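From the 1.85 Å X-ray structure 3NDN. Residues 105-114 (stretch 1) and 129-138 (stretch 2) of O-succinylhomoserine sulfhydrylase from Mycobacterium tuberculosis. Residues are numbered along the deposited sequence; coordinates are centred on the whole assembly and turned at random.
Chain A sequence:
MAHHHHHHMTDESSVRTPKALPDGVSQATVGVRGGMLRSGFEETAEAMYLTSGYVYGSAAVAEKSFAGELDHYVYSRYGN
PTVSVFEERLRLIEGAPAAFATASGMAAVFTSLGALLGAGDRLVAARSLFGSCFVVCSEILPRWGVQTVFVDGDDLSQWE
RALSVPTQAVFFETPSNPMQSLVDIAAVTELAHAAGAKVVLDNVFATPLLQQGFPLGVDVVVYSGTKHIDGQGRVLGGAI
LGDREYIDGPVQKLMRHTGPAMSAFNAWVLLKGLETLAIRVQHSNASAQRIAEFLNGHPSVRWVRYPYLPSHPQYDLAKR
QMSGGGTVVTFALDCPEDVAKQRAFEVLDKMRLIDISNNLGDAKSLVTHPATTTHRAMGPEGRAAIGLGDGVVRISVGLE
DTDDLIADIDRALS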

# COMPACT_ATOMS: atom_id res chain seq x y z
N GLY A 105 -5.38 -7.61 -18.30
CA GLY A 105 -5.15 -8.47 -19.46
C GLY A 105 -5.99 -8.08 -20.68
O GLY A 105 -5.48 -8.07 -21.79
N MET A 106 -7.26 -7.74 -20.47
CA MET A 106 -8.13 -7.31 -21.59
C MET A 106 -7.65 -5.99 -22.24
O MET A 106 -7.77 -5.82 -23.47
N ALA A 107 -7.09 -5.10 -21.43
CA ALA A 107 -6.44 -3.89 -21.94
C ALA A 107 -5.26 -4.24 -22.87
O ALA A 107 -5.10 -3.59 -23.91
N ALA A 108 -4.46 -5.26 -22.51
CA ALA A 108 -3.39 -5.75 -23.40
C ALA A 108 -3.94 -6.32 -24.72
O ALA A 108 -3.41 -6.01 -25.78
N VAL A 109 -4.98 -7.15 -24.64
CA VAL A 109 -5.62 -7.73 -25.82
C VAL A 109 -6.19 -6.67 -26.78
O VAL A 109 -5.89 -6.68 -27.98
N PHE A 110 -6.99 -5.74 -26.24
CA PHE A 110 -7.62 -4.70 -27.07
C PHE A 110 -6.59 -3.75 -27.69
O PHE A 110 -6.62 -3.47 -28.90
N THR A 111 -5.66 -3.26 -26.87
CA THR A 111 -4.65 -2.31 -27.35
C THR A 111 -3.67 -2.95 -28.36
O THR A 111 -3.29 -2.30 -29.34
N SER A 112 -3.32 -4.22 -28.16
CA SER A 112 -2.37 -4.89 -29.08
C SER A 112 -3.01 -5.06 -30.47
O SER A 112 -2.36 -4.76 -31.50
N LEU A 113 -4.26 -5.52 -30.48
CA LEU A 113 -5.04 -5.67 -31.72
C LEU A 113 -5.40 -4.34 -32.37
O LEU A 113 -5.32 -4.21 -33.61
N GLY A 114 -5.79 -3.36 -31.56
CA GLY A 114 -6.10 -2.01 -32.05
C GLY A 114 -4.89 -1.33 -32.68
O GLY A 114 -5.03 -0.54 -33.62
N LEU A 129 -12.47 -18.77 -27.75
CA LEU A 129 -11.78 -17.75 -26.96
C LEU A 129 -12.45 -17.46 -25.62
O LEU A 129 -13.63 -17.76 -25.41
N PHE A 130 -11.66 -16.88 -24.70
CA PHE A 130 -12.16 -16.19 -23.49
C PHE A 130 -13.32 -15.27 -23.89
O PHE A 130 -13.20 -14.51 -24.85
N GLY A 131 -14.43 -15.34 -23.15
CA GLY A 131 -15.62 -14.50 -23.40
C GLY A 131 -15.37 -13.09 -23.90
O GLY A 131 -15.83 -12.71 -25.00
N SER A 132 -14.67 -12.29 -23.09
CA SER A 132 -14.35 -10.90 -23.44
C SER A 132 -13.46 -10.76 -24.69
O SER A 132 -13.62 -9.79 -25.45
N CYS A 133 -12.51 -11.68 -24.90
CA CYS A 133 -11.73 -11.68 -26.15
C CYS A 133 -12.61 -11.87 -27.40
O CYS A 133 -12.37 -11.23 -28.44
N PHE A 134 -13.61 -12.75 -27.31
CA PHE A 134 -14.56 -12.97 -28.41
C PHE A 134 -15.38 -11.70 -28.70
O PHE A 134 -15.55 -11.33 -29.87
N VAL A 135 -15.84 -11.03 -27.64
CA VAL A 135 -16.61 -9.78 -27.79
C VAL A 135 -15.78 -8.69 -28.48
O VAL A 135 -16.30 -7.97 -29.34
N VAL A 136 -14.50 -8.59 -28.13
CA VAL A 136 -13.56 -7.65 -28.76
C VAL A 136 -13.43 -7.94 -30.27
O VAL A 136 -13.49 -7.03 -31.09
N CYS A 137 -13.29 -9.22 -30.64
CA CYS A 137 -13.05 -9.61 -32.04
C CYS A 137 -14.32 -9.58 -32.91
O CYS A 137 -14.25 -9.26 -34.11
N SER A 138 -15.47 -9.92 -32.32
CA SER A 138 -16.71 -10.06 -33.09
C SER A 138 -17.58 -8.80 -33.11
O SER A 138 -18.31 -8.58 -34.09

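Two helices that run nearly parallel can pack without a hydrogen bond between them, largely through apolar contacts, and this pair, with axes 10.5 Å apart at closest approach and inclined at 24°, illustrates the principle: one long, flexible side chain does much of the filling.

Along stretch 2, Leu129 stays out of reach, and the contact opens at Phe130, the N-cap residue. Its CA-to-CB bond points toward stretch 1, and with chi1 in t the ring presents its edge to Met106, whose SD lies 3.9 Å from Phe130 CD2; seen from the ring centroid, SD is 84° off the normal. Gly131 adds no side chain. Ser132, an m rotamer, also points toward stretch 1; its CB lies 3.6 Å from Met106 CE, while its hydroxyl is satisfied by a hydrogen bond elsewhere in the structure.

Met106 points toward stretch 2, and with all three chi angles in m its folded side chain sets CE against the first turn of the other helix, 3.4 Å from Cys133 N. Cys133 (m) leaves its backbone sideways, yet its SG comes 3.7 Å from Met106 SD and 4.1 Å from CG2 of Val109, a t rotamer directed at stretch 2.

Phe134 points away and Val135 sideways, and neither makes contact. Val136 (t) points toward stretch 1 and is touched by three residues: its CG2 lies 3.8 Å from Met106 CE, and its CG1 lies 4.3 Å from CD1 of Phe110, which points sideways with chi1 in t, near the plane of that ring, and 4.4 Å from Leu113 CD1. Cys137 (m), directed sideways, closes the interface with SG 4.1 Å from Leu113 CD1; Leu113 itself points inward with chi1 m and chi2 t. Ser138 is beyond reach, and its OG instead donates to Phe134 O at 2.9 Å within its own helix.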

# COMPACT_ATOMS: atom_id res chain seq x y z
CB MET A 106 -9.60 -7.21 -21.16
CG MET A 106 -10.32 -8.56 -21.03
SD MET A 106 -9.99 -9.79 -22.32
CE MET A 106 -10.66 -9.00 -23.78
CB ALA A 107 -6.00 -2.99 -20.81
CB ALA A 108 -2.48 -6.79 -22.69
CB VAL A 109 -6.74 -8.76 -25.44
CG1 VAL A 109 -7.47 -9.26 -26.68
CG2 VAL A 109 -6.15 -9.91 -24.65
CB PHE A 110 -8.73 -3.91 -26.32
CG PHE A 110 -9.24 -2.74 -27.11
CD1 PHE A 110 -10.14 -2.92 -28.17
CD2 PHE A 110 -8.76 -1.45 -26.85
CE1 PHE A 110 -10.58 -1.85 -28.94
CE2 PHE A 110 -9.19 -0.36 -27.60
CZ PHE A 110 -10.10 -0.55 -28.66
CB THR A 111 -3.91 -1.59 -26.17
OG1 THR A 111 -4.88 -0.88 -25.39
CG2 THR A 111 -2.86 -0.61 -26.67
CB SER A 112 -1.88 -6.22 -28.52
OG SER A 112 -2.92 -7.19 -28.45
CB LEU A 113 -6.30 -6.51 -31.47
CG LEU A 113 -6.08 -7.98 -31.14
CD1 LEU A 113 -7.39 -8.64 -30.70
CD2 LEU A 113 -5.47 -8.75 -32.33
CB LEU A 129 -11.66 -16.45 -27.77
CG LEU A 129 -11.05 -16.47 -29.18
CD1 LEU A 129 -11.31 -15.16 -29.92
CD2 LEU A 129 -9.55 -16.77 -29.16
CB PHE A 130 -11.00 -15.36 -22.92
CG PHE A 130 -11.25 -14.76 -21.54
CD1 PHE A 130 -11.54 -15.56 -20.44
CD2 PHE A 130 -11.10 -13.38 -21.35
CE1 PHE A 130 -11.74 -14.99 -19.16
CE2 PHE A 130 -11.29 -12.80 -20.08
CZ PHE A 130 -11.61 -13.61 -18.98
CB SER A 132 -13.73 -10.17 -22.25
OG SER A 132 -14.69 -9.89 -21.25
CB CYS A 133 -10.61 -12.73 -26.13
SG CYS A 133 -9.34 -12.46 -24.85
CB PHE A 134 -15.49 -14.19 -28.16
CG PHE A 134 -16.42 -14.51 -29.32
CD1 PHE A 134 -15.98 -15.29 -30.39
CD2 PHE A 134 -17.74 -14.05 -29.32
CE1 PHE A 134 -16.84 -15.59 -31.47
CE2 PHE A 134 -18.61 -14.34 -30.40
CZ PHE A 134 -18.15 -15.11 -31.47
CB VAL A 135 -17.15 -9.24 -26.43
CG1 VAL A 135 -17.79 -7.86 -26.59
CG2 VAL A 135 -18.14 -10.22 -25.80
CB VAL A 136 -12.14 -7.68 -28.08
CG1 VAL A 136 -11.08 -7.03 -28.97
CG2 VAL A 136 -12.16 -7.01 -26.71
CB CYS A 137 -12.38 -10.98 -32.11
SG CYS A 137 -10.64 -11.08 -31.46
CB SER A 138 -17.54 -11.26 -32.58
OG SER A 138 -18.10 -10.98 -31.31